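Long-range contacts in oligopeptide-binding protein AppA (Bacillus subtilis, PDB 1XOC), which captures oligopeptides for import, serving as the binding-protein component of an ABC-type oligopeptide permease that supports sporulation and genetic competence in Bacillus subtilis: residues A263-Y268 with Y487-H492; K365-N370 with M415-S420. All blocks are in the same frame, centred on the assembly; numbering follows the deposited sequence. Where two conformers were deposited one is given.

Contact 1 of 2, residues A263-Y268 with Y487-H492. With ZN (zinc ion), chain E.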
loop_
_atom_site.group_PDB
_atom_site.type_symbol
_atom_site.label_atom_id
_atom_site.label_comp_id
_atom_site.label_asym_id
_atom_site.label_seq_id
_atom_site.Cartn_x
_atom_site.Cartn_y
_atom_site.Cartn_z
ATOM N N ALA A 263 1.235 10.669 6.579
ATOM C CA ALA A 263 1.456 9.326 5.994
ATOM C C ALA A 263 1.797 9.390 4.509
ATOM O O ALA A 263 1.379 10.324 3.809
ATOM C CB ALA A 263 0.225 8.467 6.173
ATOM N N LEU A 264 2.582 8.422 4.018
ATOM C CA LEU A 264 2.886 8.347 2.578
ATOM C C LEU A 264 1.739 7.614 1.862
ATOM O O LEU A 264 1.853 6.456 1.492
ATOM C CB LEU A 264 4.245 7.661 2.331
ATOM C CG LEU A 264 4.800 7.753 0.918
ATOM C CD1 LEU A 264 5.374 9.128 0.669
ATOM C CD2 LEU A 264 5.891 6.735 0.714
ATOM N N SER A 265 0.631 8.313 1.685
ATOM C CA SER A 265 -0.633 7.658 1.365
ATOM C C SER A 265 -1.603 8.688 0.828
ATOM O O SER A 265 -1.445 9.905 1.050
ATOM C CB SER A 265 -1.206 7.039 2.622
ATOM O OG SER A 265 -2.514 6.561 2.400
ATOM N N TYR A 266 -2.628 8.193 0.126
ATOM C CA TYR A 266 -3.852 8.979 -0.052
ATOM C C TYR A 266 -5.033 8.012 -0.023
ATOM O O TYR A 266 -4.873 6.817 -0.301
ATOM C CB TYR A 266 -3.847 9.879 -1.310
ATOM C CG TYR A 266 -3.739 9.144 -2.632
ATOM C CD1 TYR A 266 -4.849 8.512 -3.216
ATOM C CD2 TYR A 266 -2.536 9.079 -3.304
ATOM C CE1 TYR A 266 -4.732 7.846 -4.424
ATOM C CE2 TYR A 266 -2.407 8.414 -4.514
ATOM C CZ TYR A 266 -3.529 7.794 -5.066
ATOM O OH TYR A 266 -3.402 7.129 -6.269
ATOM N N VAL A 267 -6.191 8.577 0.284
ATOM C CA VAL A 267 -7.466 7.845 0.311
ATOM C C VAL A 267 -8.277 8.401 -0.855
ATOM O O VAL A 267 -8.186 9.593 -1.175
ATOM C CB VAL A 267 -8.153 8.015 1.681
ATOM C CG1 VAL A 267 -9.547 7.418 1.694
ATOM C CG2 VAL A 267 -7.276 7.373 2.773
ATOM N N TYR A 268 -9.068 7.536 -1.478
ATOM C CA TYR A 268 -9.718 7.841 -2.737
ATOM C C TYR A 268 -10.987 7.017 -2.881
ATOM O O TYR A 268 -11.205 6.082 -2.159
ATOM C CB TYR A 268 -8.771 7.549 -3.903
ATOM C CG TYR A 268 -8.426 6.093 -4.082
ATOM C CD1 TYR A 268 -7.398 5.514 -3.385
ATOM C CD2 TYR A 268 -9.145 5.294 -4.944
ATOM C CE1 TYR A 268 -7.093 4.195 -3.554
ATOM C CE2 TYR A 268 -8.857 3.980 -5.106
ATOM C CZ TYR A 268 -7.830 3.425 -4.413
ATOM O OH TYR A 268 -7.528 2.109 -4.572
ATOM N N TYR A 487 -8.306 12.533 0.412
ATOM C CA TYR A 487 -7.402 13.252 1.297
ATOM C C TYR A 487 -6.046 12.580 1.489
ATOM O O TYR A 487 -5.874 11.412 1.200
ATOM C CB TYR A 487 -8.036 13.515 2.660
ATOM C CG TYR A 487 -8.538 12.273 3.335
ATOM C CD1 TYR A 487 -9.781 11.781 3.038
ATOM C CD2 TYR A 487 -7.773 11.594 4.266
ATOM C CE1 TYR A 487 -10.251 10.659 3.618
ATOM C CE2 TYR A 487 -8.255 10.446 4.869
ATOM C CZ TYR A 487 -9.501 9.993 4.530
ATOM O OH TYR A 487 -10.035 8.861 5.095
ATOM N N TYR A 488 -5.096 13.357 1.992
ATOM C CA TYR A 488 -3.809 12.834 2.463
ATOM C C TYR A 488 -3.863 12.655 3.974
ATOM O O TYR A 488 -3.983 13.639 4.707
ATOM C CB TYR A 488 -2.688 13.820 2.113
ATOM C CG TYR A 488 -2.623 14.141 0.643
ATOM C CD1 TYR A 488 -2.388 13.153 -0.295
ATOM C CD2 TYR A 488 -2.740 15.452 0.192
ATOM C CE1 TYR A 488 -2.337 13.445 -1.659
ATOM C CE2 TYR A 488 -2.678 15.761 -1.165
ATOM C CZ TYR A 488 -2.476 14.754 -2.083
ATOM O OH TYR A 488 -2.430 15.074 -3.430
ATOM N N PRO A 489 -3.845 11.407 4.454
ATOM C CA PRO A 489 -4.034 11.207 5.878
ATOM C C PRO A 489 -2.803 11.401 6.720
ATOM O O PRO A 489 -1.677 11.253 6.221
ATOM C CB PRO A 489 -4.383 9.742 5.954
ATOM C CG PRO A 489 -3.718 9.133 4.824
ATOM C CD PRO A 489 -3.741 10.125 3.740
ATOM N N ASN A 490 -3.012 11.678 8.006
ATOM C CA ASN A 490 -1.912 11.711 8.976
ATOM C C ASN A 490 -1.971 10.451 9.842
ATOM O O ASN A 490 -3.045 9.938 10.131
ATOM C CB ASN A 490 -2.056 12.923 9.883
ATOM C CG ASN A 490 -1.980 14.223 9.112
ATOM O OD1 ASN A 490 -0.996 14.430 8.394
ATOM N ND2 ASN A 490 -2.960 15.118 9.272
ATOM N N ASN A 491 -0.809 9.973 10.242
ATOM C CA ASN A 491 -0.713 8.912 11.225
ATOM C C ASN A 491 -0.595 9.509 12.628
ATOM O O ASN A 491 0.101 10.525 12.833
ATOM C CB ASN A 491 0.511 8.070 10.980
ATOM C CG ASN A 491 0.413 7.212 9.762
ATOM O OD1 ASN A 491 -0.643 6.682 9.452
ATOM N ND2 ASN A 491 1.526 7.056 9.059
ATOM N N HIS A 492 -1.236 8.862 13.595
ATOM C CA HIS A 492 -1.161 9.215 15.007
ATOM C C HIS A 492 -0.779 7.970 15.783
ATOM O O HIS A 492 -1.651 7.194 16.217
ATOM C CB HIS A 492 -2.511 9.751 15.490
ATOM C CG HIS A 492 -2.980 10.948 14.722
ATOM N ND1 HIS A 492 -3.679 10.841 13.547
ATOM C CD2 HIS A 492 -2.825 12.280 14.945
ATOM C CE1 HIS A 492 -3.964 12.041 13.079
ATOM N NE2 HIS A 492 -3.453 12.929 13.901
HETATM ZN ZN ZN E . -3.474 14.956 13.735
#
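V267 and Y487 form an antiparallel hydrogen-bonded pair in the large mixed sheet of this solute-binding fold, the two segments running in directions 144° apart; V267 N donates a near-straight bond of 3.0 Å to Y487 O, and the return bond from Y487 N to V267 O is weak. The pairing lapses at P489, whose backbone nitrogen carries no hydrogen, and backbone bonding resumes where A263, which opens the inverse gamma turn centred on L264, gives its N to P489 O at 3.0 Å.

On the face that carries V267 and Y487 the two side chains lie side by side, pointing the same way. The tyrosine CG is set between its backbone N and carbonyl carbon (chi1 55°). Its CE1, CE2, CZ and OH all touch the valine, and V267 CB sits over one ring face, 3.9 Å from the centroid, in a CH-pi contact. Y488 meets S265 and Y266 instead: S265 O lies in the plane of its ring, at the edge, 3.6 Å from CD1, while Y266 CB, 3.7 Å from CD1, stands oblique to the ring. The hydroxyl of Y488 is bonded to I310 O.

P489 lays CG and CD alongside S265, and aromatic side-chain atoms of the bound peptide pack on P489, S265 and A263. Farther along, H492 NE2 and D304 OD1 bind a zinc ion, and N490 ND2 bonds to D304 OD2. The methyl of A263 meets the amide of N491, CB lying 3.5 Å from ND2, a nitrogen bonded to Y504 OH.

Contact 2 of 2, residues K365-N370 with M415-S420; sequences KTNQGN and MVMGWS
Two hydrogen bonds join K365 and T366 to V416, where strands 358-367 and 414-420 run parallel before diverging; the segment axes are 36° apart. The backbone bond, V416 N to K365 O at 2.9 Å, meets the carbonyl nearly head-on, and the same oxygen takes a CA-H...O contact from M415. In the second bond a side chain replaces the backbone: T366 OG1, anti to its own nitrogen (chi1 -163°), donates to V416 O at 2.8 Å, from a position tilted 33° out of the carbonyl plane.

Side-chain packing is slight. T366 CB packs 3.9 Å from V416 CB, and the bent chain of M417 brings CE to 4.2 Å from N367 OD1, the two side chains crossing at about a right angle. N367 ND2 is hydrogen-bonded to the backbone of the bound peptide, and its OD1 accepts from R373 NH1.

From N367 a type II turn leads to N370, the N-cap of helix 371-385, and R373 of that helix touches T366, V416 and M417. Helix 398-405 packs against N367, M415 and M417, while strand 390-396 pairs with strand 358-367 on the side away from 414-420.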
loop_
_atom_site.group_PDB
_atom_site.type_symbol
_atom_site.label_atom_id
_atom_site.label_comp_id
_atom_site.label_asym_id
_atom_site.label_seq_id
_atom_site.Cartn_x
_atom_site.Cartn_y
_atom_site.Cartn_z
ATOM N N LYS A 365 -18.344 -0.011 -1.657
ATOM C CA LYS A 365 -17.718 -0.853 -0.649
ATOM C C LYS A 365 -16.586 -0.140 0.080
ATOM O O LYS A 365 -15.910 0.735 -0.490
ATOM C CB LYS A 365 -17.115 -2.105 -1.293
ATOM C CG LYS A 365 -18.082 -3.113 -1.785
ATOM C CD LYS A 365 -17.380 -4.298 -2.453
ATOM C CE LYS A 365 -18.382 -5.409 -2.692
ATOM N NZ LYS A 365 -17.836 -6.560 -3.471
ATOM N N THR A 366 -16.345 -0.539 1.329
ATOM C CA THR A 366 -15.086 -0.182 2.003
ATOM C C THR A 366 -14.758 -1.208 3.062
ATOM O O THR A 366 -15.568 -2.138 3.272
ATOM C CB THR A 366 -15.116 1.239 2.623
ATOM O OG1 THR A 366 -13.751 1.635 2.890
ATOM C CG2 THR A 366 -15.905 1.287 3.880
ATOM N N ASN A 367 -13.623 -1.068 3.740
ATOM C CA ASN A 367 -13.167 -2.113 4.654
ATOM C C ASN A 367 -13.668 -2.004 6.091
ATOM O O ASN A 367 -13.584 -0.942 6.715
ATOM C CB ASN A 367 -11.636 -2.234 4.645
ATOM C CG ASN A 367 -10.934 -0.922 4.860
ATOM O OD1 ASN A 367 -11.127 0.017 4.096
ATOM N ND2 ASN A 367 -10.090 -0.866 5.890
ATOM N N GLN A 368 -14.200 -3.137 6.588
ATOM C CA GLN A 368 -14.637 -3.335 7.985
ATOM C C GLN A 368 -13.571 -2.884 8.982
ATOM O O GLN A 368 -12.444 -3.382 8.957
ATOM C CB GLN A 368 -14.987 -4.809 8.219
ATOM C CG GLN A 368 -15.586 -5.089 9.600
ATOM C CD GLN A 368 -15.814 -6.562 9.863
ATOM O OE1 GLN A 368 -16.444 -6.917 10.863
ATOM N NE2 GLN A 368 -15.309 -7.434 8.985
ATOM N N GLY A 369 -13.941 -1.957 9.856
ATOM C CA GLY A 369 -13.111 -1.576 10.964
ATOM C C GLY A 369 -12.517 -0.188 10.799
ATOM O O GLY A 369 -12.031 0.410 11.769
ATOM N N ASN A 370 -12.555 0.340 9.581
ATOM C CA ASN A 370 -12.104 1.688 9.359
ATOM C C ASN A 370 -13.352 2.547 9.462
ATOM O O ASN A 370 -14.075 2.723 8.496
ATOM C CB ASN A 370 -11.395 1.826 8.010
ATOM C CG ASN A 370 -10.699 3.154 7.837
ATOM O OD1 ASN A 370 -9.550 3.238 7.286
ATOM N ND2 ASN A 370 -11.314 4.187 8.317
ATOM N N MET A 415 -15.267 1.822 -4.642
ATOM C CA MET A 415 -14.790 1.565 -3.290
ATOM C C MET A 415 -14.093 2.749 -2.688
ATOM O O MET A 415 -13.457 3.507 -3.400
ATOM C CB MET A 415 -13.871 0.359 -3.255
ATOM C CG MET A 415 -12.580 0.549 -3.977
ATOM S SD MET A 415 -11.550 -0.927 -3.870
ATOM C CE MET A 415 -10.301 -0.504 -5.095
ATOM N N VAL A 416 -14.232 2.903 -1.377
ATOM C CA VAL A 416 -13.428 3.873 -0.625
ATOM C C VAL A 416 -12.191 3.132 -0.140
ATOM O O VAL A 416 -12.289 2.160 0.576
ATOM C CB VAL A 416 -14.205 4.462 0.573
ATOM C CG1 VAL A 416 -13.306 5.466 1.316
ATOM C CG2 VAL A 416 -15.515 5.096 0.126
ATOM N N MET A 417 -10.994 3.591 -0.535
ATOM C CA MET A 417 -9.790 2.759 -0.384
ATOM C C MET A 417 -8.601 3.669 -0.242
ATOM O O MET A 417 -8.729 4.860 -0.485
ATOM C CB MET A 417 -9.622 1.851 -1.585
ATOM C CG MET A 417 -8.560 0.770 -1.538
ATOM S SD MET A 417 -8.437 -0.174 -0.039
ATOM C CE MET A 417 -10.084 -0.806 0.153
ATOM N N GLY A 418 -7.493 3.125 0.242
ATOM C CA GLY A 418 -6.249 3.878 0.216
ATOM C C GLY A 418 -5.090 3.155 -0.432
ATOM O O GLY A 418 -5.071 1.935 -0.522
ATOM N N TRP A 419 -4.098 3.939 -0.844
ATOM C CA TRP A 419 -2.761 3.433 -1.230
ATOM C C TRP A 419 -1.710 3.829 -0.203
ATOM O O TRP A 419 -1.675 4.965 0.215
ATOM C CB TRP A 419 -2.316 4.026 -2.583
ATOM C CG TRP A 419 -3.007 3.408 -3.775
ATOM C CD1 TRP A 419 -3.830 4.034 -4.673
ATOM C CD2 TRP A 419 -2.917 2.044 -4.206
ATOM N NE1 TRP A 419 -4.278 3.135 -5.613
ATOM C CE2 TRP A 419 -3.747 1.906 -5.346
ATOM C CE3 TRP A 419 -2.240 0.941 -3.737
ATOM C CZ2 TRP A 419 -3.871 0.708 -6.037
ATOM C CZ3 TRP A 419 -2.378 -0.270 -4.425
ATOM C CH2 TRP A 419 -3.208 -0.371 -5.539
ATOM N N SER A 420 -0.894 2.875 0.217
ATOM C CA SER A 420 0.431 3.151 0.804
ATOM C C SER A 420 1.380 3.272 -0.378
ATOM O O SER A 420 1.697 2.298 -1.039
ATOM C CB SER A 420 0.854 2.004 1.705
ATOM O OG SER A 420 2.165 2.229 2.154
#

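In the fold
Contacts 1 and 2 belong to one mixed sheet, their centres about 12 Å apart, joined through the antiparallel neighbours 265-271 and 414-420, one from each contact. Y268 N lies 2.9 Å from M417 O and S265 OG 2.8 Å from W419 O, both probable hydrogen bonds, and the rings of Y268 and W419 pack together. Along the chain, contact 2 is nested inside the loop that contact 1 closes. Both border the bound peptide: contact 1 meets aromatic side-chain atoms of the peptide and, at Y487, its backbone, whereas in contact 2 G418, W419 and S420 pair with it as an antiparallel ladder, so the peptide extends the protein's sheet.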